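Local coordinates for glutathione S-transferase family protein (Populus trichocarpa, PDB 5F06) that probably catalyses the conjugation of glutathione to electrophilic substrates such as organic halides, as a cytoplasmic Phi-class glutathione transferase of detoxification, at residues Thr11-Glu22 with Arg201-Met211; Val1-Met9 with Leu25-Asp33. All coordinates share one frame; numbering follows the deposited sequence. Where two conformers were deposited one is given.

Contact 1: Thr11-Glu22 with Arg201-Met211; sequences TCTSRVLTCLHE and RPAFKKVAEGM. With GSH (glutathione), chain C; SO4 (sulfate ion), chain D.
In this glutathione transferase, helix 11-22 of the thioredoxin-like N-terminal domain, whose first turn carries the glutathione-binding residues Thr11 and Cys12, packs against the C-terminal helix 202-210. The axes approach to 8.3 Å, with an angle of 141° between their N-to-C directions. Val207 is the central knob, set in a hole formed by Ser14, Leu17, Thr18 and His21. Its two methyls divide the work: CG1, anti to the backbone N, lies 3.6 Å from Ser14 CB, while CG2 meets the imidazole edge in plane, 3.6 Å from His21 CD2. Lys206 runs extended across the same ring at about a right angle, and its CD lies over one face in a CH-pi contact, 4.0 Å from the His21 ring centroid. Near the start of helix 11-22, Met211 bends at chi3 and lays its CG and SD, in the conformer given, beside the Ser14 hydroxyl, which is hydrogen-bonded to Ser10 O; its CE reaches Thr11. The polar end lies at Glu22 and Arg201. The guanidinium grips the carboxylate side-on: Arg201 NE is 2.9 Å from Glu22 OE2, and Arg201 NH2 is 3.1 Å from Glu22 OE1 with a nearly straight bond of 172°. Both oxygens are met on their syn sides, the two planes 30° apart. Ala203 CB packs 3.3 Å from Glu22 OE2, and a water accepts from Ala203 N. Replacing Glu22 by an alanine would probably leave the Arg201 guanidinium without its charge partner and freer to turn, though Tyr162 and Tyr82 would still meet it by cation-pi contacts. The paired bonds fix the rotation of both flat groups, with Glu22 buried and Arg201 only partly so, and the charges probably compensate each other where helix 202-210 begins.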
loop_
_atom_site.group_PDB
_atom_site.type_symbol
_atom_site.label_atom_id
_atom_site.label_comp_id
_atom_site.label_asym_id
_atom_site.label_seq_id
_atom_site.Cartn_x
_atom_site.Cartn_y
_atom_site.Cartn_z
ATOM N N THR A 11 -8.297 8.581 11.885
ATOM C CA THR A 11 -6.972 7.991 11.740
ATOM C C THR A 11 -6.296 8.424 10.453
ATOM O O THR A 11 -5.096 8.685 10.423
ATOM C CB THR A 11 -7.044 6.462 11.744
ATOM O OG1 THR A 11 -7.968 6.026 10.734
ATOM C CG2 THR A 11 -7.500 5.953 13.095
ATOM N N CYS A 12 -7.082 8.473 9.384
ATOM C CA CYS A 12 -6.565 8.760 8.057
ATOM C C CYS A 12 -6.107 10.215 7.929
ATOM O O CYS A 12 -5.089 10.493 7.297
ATOM C CB CYS A 12 -7.633 8.434 7.017
ATOM S SG CYS A 12 -8.277 6.748 7.172
ATOM N N THR A 13 -6.846 11.142 8.533
ATOM C CA THR A 13 -6.423 12.540 8.548
ATOM C C THR A 13 -5.213 12.714 9.452
ATOM O O THR A 13 -4.266 13.427 9.104
ATOM C CB THR A 13 -7.540 13.484 9.028
ATOM O OG1 THR A 13 -8.723 13.262 8.255
ATOM C CG2 THR A 13 -7.114 14.945 8.883
ATOM N N SER A 14 -5.240 12.061 10.611
ATOM C CA SER A 14 -4.159 12.185 11.585
ATOM C C SER A 14 -2.826 11.715 11.017
ATOM O O SER A 14 -1.775 12.227 11.393
ATOM C CB SER A 14 -4.483 11.398 12.855
ATOM O OG SER A 14 -5.531 12.013 13.584
ATOM N N ARG A 15 -2.871 10.736 10.119
ATOM C CA ARG A 15 -1.652 10.239 9.491
ATOM C C ARG A 15 -0.964 11.366 8.719
ATOM O O ARG A 15 0.260 11.497 8.757
ATOM C CB ARG A 15 -1.958 9.058 8.564
ATOM C CG ARG A 15 -0.717 8.328 8.086
ATOM C CD ARG A 15 -1.032 7.030 7.350
ATOM N NE ARG A 15 -1.668 6.037 8.219
ATOM C CZ ARG A 15 -2.948 5.670 8.157
ATOM N NH1 ARG A 15 -3.774 6.189 7.254
ATOM N NH2 ARG A 15 -3.405 4.761 9.006
ATOM N N VAL A 16 -1.753 12.189 8.035
ATOM C CA VAL A 16 -1.200 13.328 7.308
ATOM C C VAL A 16 -0.776 14.432 8.275
ATOM O O VAL A 16 0.311 15.007 8.142
ATOM C CB VAL A 16 -2.213 13.896 6.289
ATOM C CG1 VAL A 16 -1.613 15.075 5.529
ATOM C CG2 VAL A 16 -2.658 12.820 5.319
ATOM N N LEU A 17 -1.630 14.723 9.254
ATOM C CA LEU A 17 -1.354 15.807 10.187
ATOM C C LEU A 17 0.006 15.646 10.859
ATOM O O LEU A 17 0.766 16.605 10.960
ATOM C CB LEU A 17 -2.452 15.895 11.244
ATOM C CG LEU A 17 -3.785 16.466 10.754
ATOM C CD1 LEU A 17 -4.835 16.340 11.830
ATOM C CD2 LEU A 17 -3.632 17.923 10.336
ATOM N N THR A 18 0.327 14.436 11.308
ATOM C CA THR A 18 1.596 14.226 11.990
ATOM C C THR A 18 2.756 14.412 11.011
ATOM O O THR A 18 3.804 14.949 11.380
ATOM C CB THR A 18 1.670 12.831 12.661
ATOM O OG1 THR A 18 2.906 12.705 13.376
ATOM C CG2 THR A 18 1.556 11.717 11.639
ATOM N N CYS A 19 2.564 13.998 9.760
ATOM C CA CYS A 19 3.581 14.209 8.732
ATOM C C CYS A 19 3.815 15.703 8.497
ATOM O O CYS A 19 4.960 16.156 8.433
ATOM C CB CYS A 19 3.183 13.528 7.419
ATOM S SG CYS A 19 4.385 13.769 6.066
ATOM N N LEU A 20 2.731 16.466 8.376
ATOM C CA LEU A 20 2.831 17.915 8.211
ATOM C C LEU A 20 3.633 18.558 9.349
ATOM O O LEU A 20 4.456 19.442 9.105
ATOM C CB LEU A 20 1.436 18.540 8.121
ATOM C CG LEU A 20 0.676 18.269 6.818
ATOM C CD1 LEU A 20 -0.823 18.505 6.981
ATOM C CD2 LEU A 20 1.224 19.141 5.700
ATOM N N HIS A 21 3.412 18.112 10.583
ATOM C CA HIS A 21 4.124 18.674 11.732
ATOM C C HIS A 21 5.588 18.257 11.767
ATOM O O HIS A 21 6.454 19.064 12.122
ATOM C CB HIS A 21 3.443 18.268 13.043
ATOM C CG HIS A 21 2.096 18.887 13.235
ATOM N ND1 HIS A 21 1.868 20.235 13.060
ATOM C CD2 HIS A 21 0.908 18.347 13.594
ATOM C CE1 HIS A 21 0.595 20.498 13.300
ATOM N NE2 HIS A 21 -0.009 19.369 13.626
ATOM N N GLU A 22 5.868 17.001 11.425
ATOM C CA GLU A 22 7.248 16.536 11.329
ATOM C C GLU A 22 8.034 17.427 10.373
ATOM O O GLU A 22 9.214 17.700 10.594
ATOM C CB GLU A 22 7.307 15.081 10.856
ATOM C CG GLU A 22 6.823 14.060 11.877
ATOM C CD GLU A 22 7.804 13.837 13.020
ATOM O OE1 GLU A 22 8.907 14.420 13.000
ATOM O OE2 GLU A 22 7.466 13.067 13.941
ATOM N N ARG A 201 6.641 11.489 20.319
ATOM C CA ARG A 201 7.272 12.537 19.525
ATOM C C ARG A 201 6.384 13.777 19.525
ATOM O O ARG A 201 5.160 13.652 19.467
ATOM C CB ARG A 201 7.522 12.063 18.096
ATOM C CG ARG A 201 8.523 10.919 17.990
ATOM C CD ARG A 201 8.693 10.469 16.545
ATOM N NE ARG A 201 9.233 11.520 15.683
ATOM C CZ ARG A 201 10.530 11.748 15.475
ATOM N NH1 ARG A 201 11.452 11.001 16.066
ATOM N NH2 ARG A 201 10.909 12.729 14.664
ATOM N N PRO A 202 6.994 14.976 19.601
ATOM C CA PRO A 202 6.212 16.218 19.621
ATOM C C PRO A 202 5.220 16.327 18.469
ATOM O O PRO A 202 4.101 16.803 18.670
ATOM C CB PRO A 202 7.283 17.306 19.517
ATOM C CG PRO A 202 8.493 16.700 20.120
ATOM C CD PRO A 202 8.438 15.241 19.762
ATOM N N ALA A 203 5.623 15.870 17.286
ATOM C CA ALA A 203 4.800 15.996 16.091
ATOM C C ALA A 203 3.526 15.155 16.162
ATOM O O ALA A 203 2.559 15.450 15.463
ATOM C CB ALA A 203 5.607 15.613 14.861
ATOM N N PHE A 204 3.518 14.110 16.989
ATOM C CA PHE A 204 2.311 13.298 17.136
ATOM C C PHE A 204 1.504 13.717 18.354
ATOM O O PHE A 204 0.286 13.546 18.382
ATOM C CB PHE A 204 2.629 11.804 17.240
ATOM C CG PHE A 204 1.397 10.947 17.351
ATOM C CD1 PHE A 204 0.546 10.797 16.265
ATOM C CD2 PHE A 204 1.070 10.323 18.544
ATOM C CE1 PHE A 204 -0.599 10.030 16.364
ATOM C CE2 PHE A 204 -0.075 9.554 18.647
ATOM C CZ PHE A 204 -0.910 9.409 17.554
ATOM N N LYS A 205 2.180 14.254 19.366
ATOM C CA LYS A 205 1.495 14.635 20.593
ATOM C C LYS A 205 0.465 15.720 20.308
ATOM O O LYS A 205 -0.598 15.748 20.922
ATOM C CB LYS A 205 2.490 15.104 21.659
ATOM C CG LYS A 205 3.244 13.962 22.339
ATOM C CD LYS A 205 3.556 14.254 23.807
ATOM C CE LYS A 205 4.983 14.748 24.013
ATOM N NZ LYS A 205 5.309 15.960 23.213
ATOM N N LYS A 206 0.774 16.602 19.364
ATOM C CA LYS A 206 -0.158 17.655 18.982
ATOM C C LYS A 206 -1.366 17.057 18.263
ATOM O O LYS A 206 -2.484 17.548 18.391
ATOM C CB LYS A 206 0.533 18.690 18.093
ATOM C CG LYS A 206 -0.310 19.929 17.835
ATOM C CD LYS A 206 0.419 20.943 16.968
ATOM C CE LYS A 206 -0.422 22.194 16.762
ATOM N NZ LYS A 206 0.244 23.182 15.870
ATOM N N VAL A 207 -1.128 15.985 17.515
ATOM C CA VAL A 207 -2.178 15.321 16.752
ATOM C C VAL A 207 -3.011 14.412 17.654
ATOM O O VAL A 207 -4.214 14.248 17.442
ATOM C CB VAL A 207 -1.576 14.495 15.587
ATOM C CG1 VAL A 207 -2.667 13.819 14.769
ATOM C CG2 VAL A 207 -0.729 15.385 14.694
ATOM N N ALA A 208 -2.361 13.828 18.657
ATOM C CA ALA A 208 -3.019 12.904 19.575
ATOM C C ALA A 208 -4.171 13.574 20.313
ATOM O O ALA A 208 -5.171 12.931 20.622
ATOM C CB ALA A 208 -2.011 12.347 20.572
ATOM N N GLU A 209 -4.025 14.867 20.588
ATOM C CA GLU A 209 -5.062 15.631 21.273
ATOM C C GLU A 209 -6.375 15.558 20.506
ATOM O O GLU A 209 -7.442 15.362 21.091
ATOM C CB GLU A 209 -4.647 17.098 21.432
ATOM C CG GLU A 209 -3.287 17.313 22.077
ATOM C CD GLU A 209 -2.933 18.788 22.220
ATOM O OE1 GLU A 209 -1.738 19.130 22.092
ATOM O OE2 GLU A 209 -3.849 19.601 22.459
ATOM N N GLY A 210 -6.284 15.712 19.189
ATOM C CA GLY A 210 -7.459 15.747 18.342
ATOM C C GLY A 210 -8.131 14.395 18.207
ATOM O O GLY A 210 -9.289 14.310 17.803
ATOM N N MET A 211 -7.406 13.334 18.544
ATOM C CA MET A 211 -7.942 11.983 18.434
ATOM C C MET A 211 -8.635 11.532 19.720
ATOM O O MET A 211 -9.194 10.436 19.776
ATOM C CB MET A 211 -6.824 11.005 18.077
ATOM C CG MET A 211 -6.038 11.408 16.836
ATOM S SD MET A 211 -4.861 10.157 16.317
ATOM C CE MET A 211 -5.981 8.899 15.710
HETATM N N1 GSH C . -6.969 4.180 2.059
HETATM C CA1 GSH C . -7.598 5.377 2.513
HETATM C C1 GSH C . -6.550 6.341 3.028
HETATM O O11 GSH C . -5.538 5.904 3.633
HETATM O O12 GSH C . -6.692 7.576 2.857
HETATM C CB1 GSH C . -8.597 5.054 3.608
HETATM C CG1 GSH C . -9.444 6.289 3.881
HETATM C CD1 GSH C . -10.428 6.060 5.020
HETATM O OE1 GSH C . -10.580 4.949 5.504
HETATM N N2 GSH C . -11.163 7.185 5.518
HETATM C CA2 GSH C . -12.103 7.056 6.588
HETATM C C2 GSH C . -13.449 7.623 6.145
HETATM O O2 GSH C . -13.491 8.518 5.324
HETATM C CB2 GSH C . -11.633 7.874 7.770
HETATM S SG2 GSH C . -10.239 7.111 8.571
HETATM N N3 GSH C . -14.673 7.108 6.703
HETATM C CA3 GSH C . -15.950 7.662 6.290
HETATM C C3 GSH C . -16.753 6.644 5.484
HETATM O O31 GSH C . -18.009 6.750 5.415
HETATM O O32 GSH C . -16.168 5.701 4.889
HETATM S S SO4 D . -11.328 5.747 12.383
HETATM O O1 SO4 D . -11.985 5.619 13.685
HETATM O O2 SO4 D . -10.228 4.791 12.301
HETATM O O3 SO4 D . -12.288 5.475 11.318
HETATM O O4 SO4 D . -10.811 7.104 12.236
HETATM O O HOH W 1 8.244 15.176 16.345
#

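Contact 2: Val1-Met9 with Leu25-Asp33; sequences VLKLYGAPM and LDFELVPVD
Strands 2-6 and 28-31 run parallel with their axes 4.7 Å apart, joined by five backbone hydrogen bonds that alternate from Glu28 N to Leu2 O through to Val32 N to Gly6 O. They are the two strands of the beta-alpha-beta unit that opens the thioredoxin-like domain, with helix 11-22 as the crossover; strand 28-31 is an edge strand of the sheet within this chain, and strand 55-58 flanks strand 2-6 on its other side. The last bond, Val32 N to Gly6 O, spans 2.9 Å, its donor tilted 31° from the carbonyl plane. On the sheet face of Lys3, Tyr5, Glu28 and Val30, the side chains of Tyr5 and Val30 lie alongside each other. Val30 CG1 comes 3.6 Å from Tyr5 CE2, and Val30 CG2 sits over one ring face toward the rim. The phenol end points on to Glu57, to which Tyr5 OH is hydrogen-bonded. Lys3 folds back through bends at chi3 and chi4 (53° and 56°), which carry NZ to 3.4 Å from Glu28 OE1 in a weak salt bridge, while Val30 CG2 touches the same NZ. The other face, with Leu4 and Leu29, is turned to helix 11-22, where Leu4 packs on Val16 and Leu17. Leu4 CG and Leu29 CD1 are 4.3 Å apart, and Leu29 CD2 also reaches 3.6 Å to Pro8 CG just beyond the strand. Val32 CG2 lies 3.8 Å from Tyr5 CB; this valine also neighbours Ile53 and His39, both glutathione-binding. At the start of the pair, Leu2 CD1 meets Leu25 CD1 at 4.0 Å, and a water there accepts from Leu2 N and donates to Asp26 O.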
loop_
_atom_site.group_PDB
_atom_site.type_symbol
_atom_site.label_atom_id
_atom_site.label_comp_id
_atom_site.label_asym_id
_atom_site.label_seq_id
_atom_site.Cartn_x
_atom_site.Cartn_y
_atom_site.Cartn_z
ATOM N N VAL A 1 -1.303 27.340 -0.593
ATOM C CA VAL A 1 -1.510 26.782 0.740
ATOM C C VAL A 1 -1.833 25.295 0.656
ATOM O O VAL A 1 -2.590 24.862 -0.212
ATOM C CB VAL A 1 -2.656 27.502 1.493
ATOM C CG1 VAL A 1 -2.858 26.905 2.892
ATOM C CG2 VAL A 1 -2.383 28.988 1.590
ATOM N N LEU A 2 -1.253 24.520 1.565
ATOM C CA LEU A 2 -1.595 23.113 1.699
ATOM C C LEU A 2 -2.913 23.004 2.440
ATOM O O LEU A 2 -2.962 23.221 3.649
ATOM C CB LEU A 2 -0.508 22.348 2.450
ATOM C CG LEU A 2 0.829 22.186 1.734
ATOM C CD1 LEU A 2 1.878 21.706 2.721
ATOM C CD2 LEU A 2 0.706 21.212 0.570
ATOM N N LYS A 3 -3.976 22.685 1.709
ATOM C CA LYS A 3 -5.303 22.577 2.295
ATOM C C LYS A 3 -5.715 21.119 2.425
ATOM O O LYS A 3 -5.922 20.426 1.428
ATOM C CB LYS A 3 -6.316 23.351 1.456
ATOM C CG LYS A 3 -6.024 24.845 1.403
ATOM C CD LYS A 3 -6.839 25.562 0.337
ATOM C CE LYS A 3 -8.318 25.279 0.479
ATOM N NZ LYS A 3 -8.838 25.635 1.825
ATOM N N LEU A 4 -5.826 20.672 3.671
ATOM C CA LEU A 4 -6.151 19.290 3.995
ATOM C C LEU A 4 -7.610 19.180 4.398
ATOM O O LEU A 4 -8.039 19.813 5.358
ATOM C CB LEU A 4 -5.249 18.789 5.119
ATOM C CG LEU A 4 -5.399 17.336 5.575
ATOM C CD1 LEU A 4 -5.062 16.388 4.441
ATOM C CD2 LEU A 4 -4.512 17.070 6.786
ATOM N N TYR A 5 -8.367 18.381 3.650
ATOM C CA TYR A 5 -9.783 18.176 3.924
ATOM C C TYR A 5 -10.000 16.893 4.717
ATOM O O TYR A 5 -9.725 15.798 4.234
ATOM C CB TYR A 5 -10.575 18.134 2.620
ATOM C CG TYR A 5 -10.527 19.435 1.860
ATOM C CD1 TYR A 5 -9.438 19.755 1.057
ATOM C CD2 TYR A 5 -11.561 20.356 1.959
ATOM C CE1 TYR A 5 -9.388 20.953 0.365
ATOM C CE2 TYR A 5 -11.519 21.556 1.271
ATOM C CZ TYR A 5 -10.430 21.851 0.480
ATOM O OH TYR A 5 -10.391 23.043 -0.204
ATOM N N GLY A 6 -10.495 17.027 5.940
ATOM C CA GLY A 6 -10.708 15.866 6.783
ATOM C C GLY A 6 -11.229 16.227 8.156
ATOM O O GLY A 6 -11.967 17.198 8.312
ATOM N N ALA A 7 -10.842 15.441 9.155
ATOM C CA ALA A 7 -11.273 15.677 10.529
ATOM C C ALA A 7 -10.174 15.256 11.502
ATOM O O ALA A 7 -9.559 14.208 11.312
ATOM C CB ALA A 7 -12.554 14.922 10.815
ATOM N N PRO A 8 -9.914 16.072 12.542
ATOM C CA PRO A 8 -8.837 15.768 13.497
ATOM C C PRO A 8 -8.917 14.380 14.141
ATOM O O PRO A 8 -7.880 13.791 14.452
ATOM C CB PRO A 8 -9.007 16.851 14.569
ATOM C CG PRO A 8 -9.640 17.987 13.862
ATOM C CD PRO A 8 -10.533 17.384 12.815
ATOM N N MET A 9 -10.129 13.870 14.336
ATOM C CA MET A 9 -10.321 12.637 15.093
ATOM C C MET A 9 -10.115 11.367 14.254
ATOM O O MET A 9 -9.983 10.277 14.807
ATOM C CB MET A 9 -11.721 12.626 15.715
ATOM C CG MET A 9 -11.957 11.485 16.691
ATOM S SD MET A 9 -13.345 11.777 17.805
ATOM C CE MET A 9 -12.604 12.938 18.952
ATOM N N LEU A 25 5.472 22.257 8.539
ATOM C CA LEU A 25 4.771 22.949 7.458
ATOM C C LEU A 25 3.538 23.714 7.927
ATOM O O LEU A 25 2.818 23.275 8.831
ATOM C CB LEU A 25 4.358 21.949 6.378
ATOM C CG LEU A 25 5.500 21.310 5.587
ATOM C CD1 LEU A 25 4.967 20.203 4.700
ATOM C CD2 LEU A 25 6.237 22.353 4.756
ATOM N N ASP A 26 3.303 24.863 7.298
ATOM C CA ASP A 26 2.033 25.566 7.419
ATOM C C ASP A 26 1.001 24.794 6.623
ATOM O O ASP A 26 1.336 24.175 5.613
ATOM C CB ASP A 26 2.115 27.007 6.885
ATOM C CG ASP A 26 3.048 27.896 7.688
ATOM O OD1 ASP A 26 3.438 27.529 8.815
ATOM O OD2 ASP A 26 3.379 28.989 7.184
ATOM N N PHE A 27 -0.252 24.842 7.059
ATOM C CA PHE A 27 -1.334 24.188 6.334
ATOM C C PHE A 27 -2.669 24.645 6.895
ATOM O O PHE A 27 -2.725 25.248 7.963
ATOM C CB PHE A 27 -1.223 22.662 6.432
ATOM C CG PHE A 27 -1.425 22.132 7.822
ATOM C CD1 PHE A 27 -0.356 22.012 8.695
ATOM C CD2 PHE A 27 -2.685 21.753 8.258
ATOM C CE1 PHE A 27 -0.540 21.532 9.978
ATOM C CE2 PHE A 27 -2.877 21.271 9.536
ATOM C CZ PHE A 27 -1.805 21.161 10.399
ATOM N N GLU A 28 -3.736 24.355 6.164
ATOM C CA GLU A 28 -5.085 24.601 6.643
ATOM C C GLU A 28 -5.862 23.297 6.685
ATOM O O GLU A 28 -5.975 22.607 5.672
ATOM C CB GLU A 28 -5.819 25.607 5.757
ATOM C CG GLU A 28 -7.243 25.858 6.229
ATOM C CD GLU A 28 -7.996 26.856 5.373
ATOM O OE1 GLU A 28 -7.410 27.388 4.407
ATOM O OE2 GLU A 28 -9.183 27.109 5.677
ATOM N N LEU A 29 -6.382 22.968 7.863
ATOM C CA LEU A 29 -7.305 21.855 8.013
ATOM C C LEU A 29 -8.724 22.352 7.765
ATOM O O LEU A 29 -9.237 23.186 8.511
ATOM C CB LEU A 29 -7.182 21.231 9.404
ATOM C CG LEU A 29 -8.125 20.061 9.712
ATOM C CD1 LEU A 29 -7.948 18.932 8.717
ATOM C CD2 LEU A 29 -7.898 19.550 11.119
ATOM N N VAL A 30 -9.335 21.855 6.696
ATOM C CA VAL A 30 -10.708 22.199 6.348
ATOM C C VAL A 30 -11.618 21.054 6.777
ATOM O O VAL A 30 -11.469 19.937 6.286
ATOM C CB VAL A 30 -10.870 22.455 4.836
ATOM C CG1 VAL A 30 -12.307 22.839 4.509
ATOM C CG2 VAL A 30 -9.897 23.530 4.375
ATOM N N PRO A 31 -12.552 21.315 7.706
ATOM C CA PRO A 31 -13.402 20.215 8.176
ATOM C C PRO A 31 -14.262 19.587 7.085
ATOM O O PRO A 31 -14.785 20.291 6.221
ATOM C CB PRO A 31 -14.287 20.884 9.231
ATOM C CG PRO A 31 -13.510 22.049 9.690
ATOM C CD PRO A 31 -12.772 22.544 8.491
ATOM N N VAL A 32 -14.387 18.265 7.132
ATOM C CA VAL A 32 -15.356 17.541 6.320
ATOM C C VAL A 32 -16.353 16.876 7.260
ATOM O O VAL A 32 -15.971 16.117 8.152
ATOM C CB VAL A 32 -14.683 16.487 5.422
ATOM C CG1 VAL A 32 -15.718 15.754 4.577
ATOM C CG2 VAL A 32 -13.646 17.137 4.529
ATOM N N ASP A 33 -17.630 17.175 7.049
ATOM C CA ASP A 33 -18.697 16.746 7.942
ATOM C C ASP A 33 -19.154 15.325 7.608
ATOM O O ASP A 33 -20.100 15.133 6.841
ATOM C CB ASP A 33 -19.871 17.728 7.846
ATOM C CG ASP A 33 -20.887 17.553 8.963
ATOM O OD1 ASP A 33 -20.887 16.494 9.627
ATOM O OD2 ASP A 33 -21.697 18.482 9.167
HETATM O O HOH W 2 0.890 25.498 3.150
#

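In the fold
Helix 11-22 links the two: it is one half of contact 1 and the crossover between the strands of contact 2. Contact 2 joins the two strands that flank the helix in sequence, whereas contact 1 sets the helix against the C-terminal helix 202-210, far along the chain. Contact 1 is the buried one, built of interlocking side chains with a carboxylate-guanidinium pair at one end; contact 2 lies at the sheet edge, is only partly buried, and depends mainly on backbone hydrogen bonds, its single salt bridge being weak. They meet directly: Leu17 packs on Phe27, Thr13 OG1 pairs with Ala7 N, and Leu20 O probably accepts from Leu25 N. Contact 1 includes glutathione-pocket residues, while contact 2 approaches that pocket through Val32.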